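Local structure of protein Rv1364c/MT1410 (Mycobacterium tuberculosis, 3KE6) at residues I288-H292 with S293-D297; H300-S303 with E304-N308. The protein probably regulates a sigma factor, joining a PP2C-type (RsbU-like) phosphatase domain to an RsbW-like anti-sigma serine kinase domain. All coordinates share one frame; numbering follows the deposited sequence.

In the fold
Both contacts use helix 292-312, in the histidine kinase-like ATPase domain. Contact 1 comes first along the chain and is the turn between helix 273-288 and helix 292-312; contact 2 lies further along, over two turns in the middle of the second helix. Their centres are about 16 Å apart, and they do not touch each other. Helix 273-288 and strand 376-391 border both, while strand 333-340 and helix 358-362 join at contact 2. The helix is thus anchored against the sheet at its start and again at its midpoint, the latter carrying the sequence probably used for nucleotide binding.

Contact 1: residues I288-H292 with S293-D297; sequences IGADH and SDIAD
His-292 O receives the backbone N of Ala-296 at 2.7 Å, and one residue earlier Asp-291 O takes Ile-295 N at 3.0 Å, so the first turn of helix 292-312 is closed by two bonds. Asp-291 is its N-cap. With CG trans to the backbone N (chi1 -175°), its carboxylate reaches forward to the helix start, where OD2 accepts Ser-293 N at 3.1 Å from above the carboxylate plane, the donor lying 44° out of it. The same oxygen sits over the centre of the His-292 imidazole face. On the other flank Ala-290 CB meets Ile-295 CG1 at 3.9 Å; these apolar residues, the one before the cap and the fourth after it, fit a hydrophobic staple, and Leu-285 of helix 273-288 also touches Ile-295. A Schellman motif with Gly-289, at positive phi, as its C-prime residue ends that helix, and Ala-290 and Asp-291 lead straight into the next, in the tight connection of a helical hairpin. Asp-291 N gives its hydrogen to a water at 2.7 Å. The water's other leg, to Asp-294 OD2, is too short to be trusted in detail. The Asp-294 carboxylate is also held by His-383 through OD1 and by Ser-386 N through OD2.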
ATOM      1  N   ILE A 288       8.246  11.325   0.039  1.00 52.58           N
ATOM      2  CA  ILE A 288       7.347  10.362  -0.579  1.00 53.55           C
ATOM      3  C   ILE A 288       7.022   9.200   0.355  1.00 53.52           C
ATOM      4  O   ILE A 288       5.903   8.690   0.324  1.00 53.56           O
ATOM      5  CB  ILE A 288       7.974   9.725  -1.858  1.00 54.23           C
ATOM      6  CG1 ILE A 288       8.105  10.746  -2.984  1.00 57.43           C
ATOM      7  CG2 ILE A 288       7.168   8.570  -2.352  1.00 52.68           C
ATOM      8  CD1 ILE A 288       7.031  11.750  -2.976  1.00 58.81           C
ATOM      9  N   GLY A 289       8.021   8.756   1.125  1.00 53.30           N
ATOM     10  CA  GLY A 289       7.876   7.647   2.074  1.00 53.32           C
ATOM     11  C   GLY A 289       8.355   6.285   1.575  1.00 53.40           C
ATOM     12  O   GLY A 289       7.911   5.249   2.062  1.00 53.24           O
ATOM     13  N   ALA A 290       9.273   6.288   0.611  1.00 53.62           N
ATOM     14  CA  ALA A 290       9.835   5.070   0.056  1.00 53.09           C
ATOM     15  C   ALA A 290      10.743   4.324   1.050  1.00 53.88           C
ATOM     16  O   ALA A 290      11.384   4.915   1.916  1.00 54.31           O
ATOM     17  CB  ALA A 290      10.568   5.378  -1.179  1.00 51.76           C
ATOM     18  N   ASP A 291      10.716   3.001   0.923  1.00 53.96           N
ATOM     19  CA  ASP A 291      11.642   2.053   1.554  1.00 53.13           C
ATOM     20  C   ASP A 291      13.081   2.224   1.024  1.00 52.60           C
ATOM     21  O   ASP A 291      13.280   2.598  -0.111  1.00 51.95           O
ATOM     22  CB  ASP A 291      11.124   0.669   1.168  1.00 53.44           C
ATOM     23  CG  ASP A 291      11.853  -0.422   1.806  1.00 57.15           C
ATOM     24  OD1 ASP A 291      11.524  -0.734   2.978  1.00 66.54           O
ATOM     25  OD2 ASP A 291      12.730  -0.998   1.124  1.00 65.11           O
ATOM     26  N   HIS A 292      14.076   1.889   1.837  1.00 52.66           N
ATOM     27  CA  HIS A 292      15.476   2.106   1.493  1.00 51.96           C
ATOM     28  C   HIS A 292      15.939   1.368   0.251  1.00 51.85           C
ATOM     29  O   HIS A 292      16.750   1.885  -0.506  1.00 52.50           O
ATOM     30  CB  HIS A 292      16.375   1.775   2.677  1.00 51.62           C
ATOM     31  CG  HIS A 292      16.295   0.353   3.132  1.00 55.27           C
ATOM     32  ND1 HIS A 292      17.047  -0.659   2.564  1.00 57.21           N
ATOM     33  CD2 HIS A 292      15.574  -0.223   4.122  1.00 51.16           C
ATOM     34  CE1 HIS A 292      16.775  -1.794   3.177  1.00 53.07           C
ATOM     35  NE2 HIS A 292      15.891  -1.555   4.133  1.00 50.42           N
ATOM     36  N   SER A 293      15.394   0.185   0.012  1.00 52.11           N
ATOM     37  CA  SER A 293      15.707  -0.601  -1.187  1.00 51.96           C
ATOM     38  C   SER A 293      15.279   0.111  -2.427  1.00 52.64           C
ATOM     39  O   SER A 293      16.013   0.099  -3.411  1.00 54.15           O
ATOM     40  CB  SER A 293      15.020  -1.968  -1.172  1.00 51.00           C
ATOM     41  OG  SER A 293      15.614  -2.806  -0.203  1.00 53.11           O
ATOM     42  N   ASP A 294      14.074   0.686  -2.417  1.00 52.40           N
ATOM     43  CA  ASP A 294      13.593   1.434  -3.573  1.00 51.71           C
ATOM     44  C   ASP A 294      14.432   2.685  -3.727  1.00 52.19           C
ATOM     45  O   ASP A 294      14.808   3.041  -4.861  1.00 52.56           O
ATOM     46  CB  ASP A 294      12.121   1.817  -3.434  1.00 52.00           C
ATOM     47  CG  ASP A 294      11.175   0.609  -3.571  1.00 54.05           C
ATOM     48  OD1 ASP A 294      11.576  -0.389  -4.215  1.00 55.39           O
ATOM     49  OD2 ASP A 294      10.042   0.653  -3.010  1.00 56.46           O
ATOM     50  N   ILE A 295      14.734   3.355  -2.602  1.00 51.19           N
ATOM     51  CA  ILE A 295      15.561   4.534  -2.652  1.00 51.02           C
ATOM     52  C   ILE A 295      16.896   4.165  -3.268  1.00 51.48           C
ATOM     53  O   ILE A 295      17.353   4.822  -4.162  1.00 53.31           O
ATOM     54  CB  ILE A 295      15.763   5.158  -1.284  1.00 51.20           C
ATOM     55  CG1 ILE A 295      14.421   5.708  -0.779  1.00 54.72           C
ATOM     56  CG2 ILE A 295      16.818   6.296  -1.333  1.00 49.17           C
ATOM     57  CD1 ILE A 295      14.462   6.304   0.657  1.00 49.24           C
ATOM     58  N   ALA A 296      17.504   3.076  -2.835  1.00 51.66           N
ATOM     59  CA  ALA A 296      18.842   2.729  -3.309  1.00 51.22           C
ATOM     60  C   ALA A 296      18.825   2.476  -4.834  1.00 51.90           C
ATOM     61  O   ALA A 296      19.685   2.983  -5.584  1.00 52.45           O
ATOM     62  CB  ALA A 296      19.372   1.521  -2.561  1.00 49.27           C
ATOM     63  N   ASP A 297      17.836   1.712  -5.284  1.00 51.74           N
ATOM     64  CA  ASP A 297      17.669   1.458  -6.702  1.00 52.34           C
ATOM     65  C   ASP A 297      17.555   2.752  -7.500  1.00 52.63           C
ATOM     66  O   ASP A 297      18.331   2.997  -8.421  1.00 53.62           O
ATOM     67  CB  ASP A 297      16.431   0.609  -6.954  1.00 51.74           C
ATOM     68  CG  ASP A 297      16.633  -0.800  -6.588  1.00 54.38           C
ATOM     69  OD1 ASP A 297      17.787  -1.269  -6.652  1.00 60.72           O
ATOM     70  OD2 ASP A 297      15.642  -1.460  -6.221  1.00 67.64           O
TER
HETATM   71  O   HOH W   1       9.274   2.040  -1.171  1.00 36.97           O

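Contact 2: residues H300-S303 with E304-N308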
ATOM      1  N   HIS A 300      20.532   5.077  -7.488  1.00 51.71           N
ATOM      2  CA  HIS A 300      21.603   4.486  -8.299  1.00 51.45           C
ATOM      3  C   HIS A 300      21.366   4.802  -9.777  1.00 51.62           C
ATOM      4  O   HIS A 300      22.237   5.355 -10.451  1.00 50.80           O
ATOM      5  CB  HIS A 300      21.644   2.978  -8.058  1.00 50.71           C
ATOM      6  CG  HIS A 300      22.822   2.282  -8.649  1.00 50.17           C
ATOM      7  ND1 HIS A 300      23.223   1.037  -8.217  1.00 50.62           N
ATOM      8  CD2 HIS A 300      23.643   2.604  -9.679  1.00 46.92           C
ATOM      9  CE1 HIS A 300      24.254   0.630  -8.941  1.00 48.81           C
ATOM     10  NE2 HIS A 300      24.533   1.565  -9.833  1.00 46.04           N
ATOM     11  N   ALA A 301      20.166   4.496 -10.264  1.00 52.18           N
ATOM     12  CA  ALA A 301      19.859   4.665 -11.708  1.00 52.62           C
ATOM     13  C   ALA A 301      20.059   6.105 -12.135  1.00 53.00           C
ATOM     14  O   ALA A 301      20.787   6.396 -13.066  1.00 54.20           O
ATOM     15  CB  ALA A 301      18.441   4.218 -12.029  1.00 51.00           C
ATOM     16  N   ILE A 302      19.435   7.009 -11.416  1.00 53.55           N
ATOM     17  CA  ILE A 302      19.410   8.404 -11.825  1.00 54.48           C
ATOM     18  C   ILE A 302      20.776   9.024 -11.694  1.00 54.54           C
ATOM     19  O   ILE A 302      21.179   9.793 -12.570  1.00 55.63           O
ATOM     20  CB  ILE A 302      18.338   9.184 -11.037  1.00 55.26           C
ATOM     21  CG1 ILE A 302      16.958   8.601 -11.403  1.00 57.96           C
ATOM     22  CG2 ILE A 302      18.393  10.660 -11.324  1.00 53.34           C
ATOM     23  CD1 ILE A 302      15.810   9.517 -11.087  1.00 56.99           C
ATOM     24  N   SER A 303      21.497   8.678 -10.630  1.00 53.38           N
ATOM     25  CA  SER A 303      22.852   9.146 -10.454  1.00 52.63           C
ATOM     26  C   SER A 303      23.691   8.749 -11.669  1.00 52.04           C
ATOM     27  O   SER A 303      24.471   9.534 -12.184  1.00 51.89           O
ATOM     28  CB  SER A 303      23.435   8.552  -9.170  1.00 53.36           C
ATOM     29  OG  SER A 303      24.753   9.037  -8.912  1.00 57.43           O
ATOM     30  N   GLU A 304      23.506   7.530 -12.161  1.00 51.59           N
ATOM     31  CA  GLU A 304      24.311   7.071 -13.281  1.00 50.70           C
ATOM     32  C   GLU A 304      23.916   7.785 -14.577  1.00 50.32           C
ATOM     33  O   GLU A 304      24.790   8.113 -15.406  1.00 50.12           O
ATOM     34  CB  GLU A 304      24.283   5.541 -13.411  1.00 50.06           C
ATOM     35  CG  GLU A 304      25.273   4.816 -12.467  1.00 47.61           C
ATOM     36  CD  GLU A 304      26.749   5.219 -12.670  1.00 51.74           C
ATOM     37  OE1 GLU A 304      27.385   4.722 -13.636  1.00 52.68           O
ATOM     38  OE2 GLU A 304      27.291   6.013 -11.850  1.00 50.75           O
ATOM     39  N   PHE A 305      22.627   8.077 -14.729  1.00 49.50           N
ATOM     40  CA  PHE A 305      22.158   8.836 -15.879  1.00 49.04           C
ATOM     41  C   PHE A 305      22.786  10.214 -15.891  1.00 48.50           C
ATOM     42  O   PHE A 305      23.186  10.705 -16.933  1.00 47.80           O
ATOM     43  CB  PHE A 305      20.645   9.027 -15.841  1.00 49.28           C
ATOM     44  CG  PHE A 305      19.841   7.781 -16.090  1.00 48.96           C
ATOM     45  CD1 PHE A 305      20.379   6.680 -16.705  1.00 44.64           C
ATOM     46  CD2 PHE A 305      18.480   7.748 -15.723  1.00 54.08           C
ATOM     47  CE1 PHE A 305      19.596   5.550 -16.937  1.00 51.72           C
ATOM     48  CE2 PHE A 305      17.684   6.620 -15.947  1.00 48.48           C
ATOM     49  CZ  PHE A 305      18.243   5.519 -16.556  1.00 49.95           C
ATOM     50  N   VAL A 306      22.847  10.856 -14.730  1.00 48.80           N
ATOM     51  CA  VAL A 306      23.421  12.187 -14.648  1.00 48.80           C
ATOM     52  C   VAL A 306      24.895  12.105 -14.945  1.00 48.84           C
ATOM     53  O   VAL A 306      25.375  12.875 -15.767  1.00 48.74           O
ATOM     54  CB  VAL A 306      23.208  12.861 -13.287  1.00 49.00           C
ATOM     55  CG1 VAL A 306      24.001  14.165 -13.203  1.00 44.89           C
ATOM     56  CG2 VAL A 306      21.701  13.102 -13.024  1.00 48.43           C
ATOM     57  N   GLU A 307      25.605  11.166 -14.308  1.00 49.51           N
ATOM     58  CA  GLU A 307      27.057  11.008 -14.546  1.00 50.50           C
ATOM     59  C   GLU A 307      27.362  10.714 -16.029  1.00 50.99           C
ATOM     60  O   GLU A 307      28.295  11.293 -16.599  1.00 51.16           O
ATOM     61  CB  GLU A 307      27.669   9.910 -13.678  1.00 50.38           C
ATOM     62  CG  GLU A 307      27.568  10.124 -12.169  1.00 53.56           C
ATOM     63  CD  GLU A 307      28.761  10.852 -11.538  1.00 62.26           C
ATOM     64  OE1 GLU A 307      29.408  11.683 -12.213  1.00 65.23           O
ATOM     65  OE2 GLU A 307      29.031  10.605 -10.333  1.00 63.42           O
ATOM     66  N   ASN A 308      26.568   9.839 -16.640  1.00 51.20           N
ATOM     67  CA  ASN A 308      26.717   9.533 -18.050  1.00 52.35           C
ATOM     68  C   ASN A 308      26.471  10.762 -18.931  1.00 53.04           C
ATOM     69  O   ASN A 308      27.153  10.969 -19.929  1.00 53.59           O
ATOM     70  CB  ASN A 308      25.748   8.412 -18.459  1.00 53.10           C
ATOM     71  CG  ASN A 308      26.157   7.028 -17.911  1.00 54.07           C
ATOM     72  OD1 ASN A 308      27.330   6.774 -17.612  1.00 59.82           O
ATOM     73  ND2 ASN A 308      25.182   6.132 -17.797  1.00 48.17           N
TER
HETATM   74  O   HOH W   2      26.673   7.709  -9.822  1.00 38.66           O
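Phe-305 lays one face of its ring over Ala-301 O, which stands 3.5 Å above the ring plane, off centre toward the rim. With chi1 at -70°, CG trails back beside its own backbone N, and the ring lies along the preceding turn instead of reaching out from it. Ala-301 O meanwhile accepts Phe-305 N at 3.0 Å, in the carbonyl plane, so the oxygen under the ring is already engaged. One residue on, Ile-302 CG2 and Val-306 CG2 approach to 4.4 Å, a slack touch between two branches that pack mainly against other parts of the domain. Ile-302 reaches Val-277 and Leu-281 of helix 273-288 as well as Leu-381, and Phe-305 is backed by Val-338, Ala-379 and Met-360; together they make the tightly packed side, set against the sheet and helices 273-288 and 358-362. The other side is looser and wetter. His-300 and Glu-304 run side by side, pointing the same way, and meet through carbon: Glu-304 CG comes in the ring plane to the edge at His-300 CD2, 3.9 Å away. The imidazole and carboxylate planes are 78° apart, and the chain of Glu-304, bent at chi2 (-59°), turns the acid away from the ring, toward Ser-303. There OE2 takes a hydrogen from a water at 2.7 Å; the same water is hydrogen-bonded to Ser-303 OG, bridging the two side chains, and that buried hydroxyl is bonded to Arg-278 as well. The run from Glu-304 to Asn-308, a glutamate followed four residues on by an asparagine, matches the N box of GHKL-type ATPases such as the RsbW kinases, the helical motif that lines their nucleotide pocket.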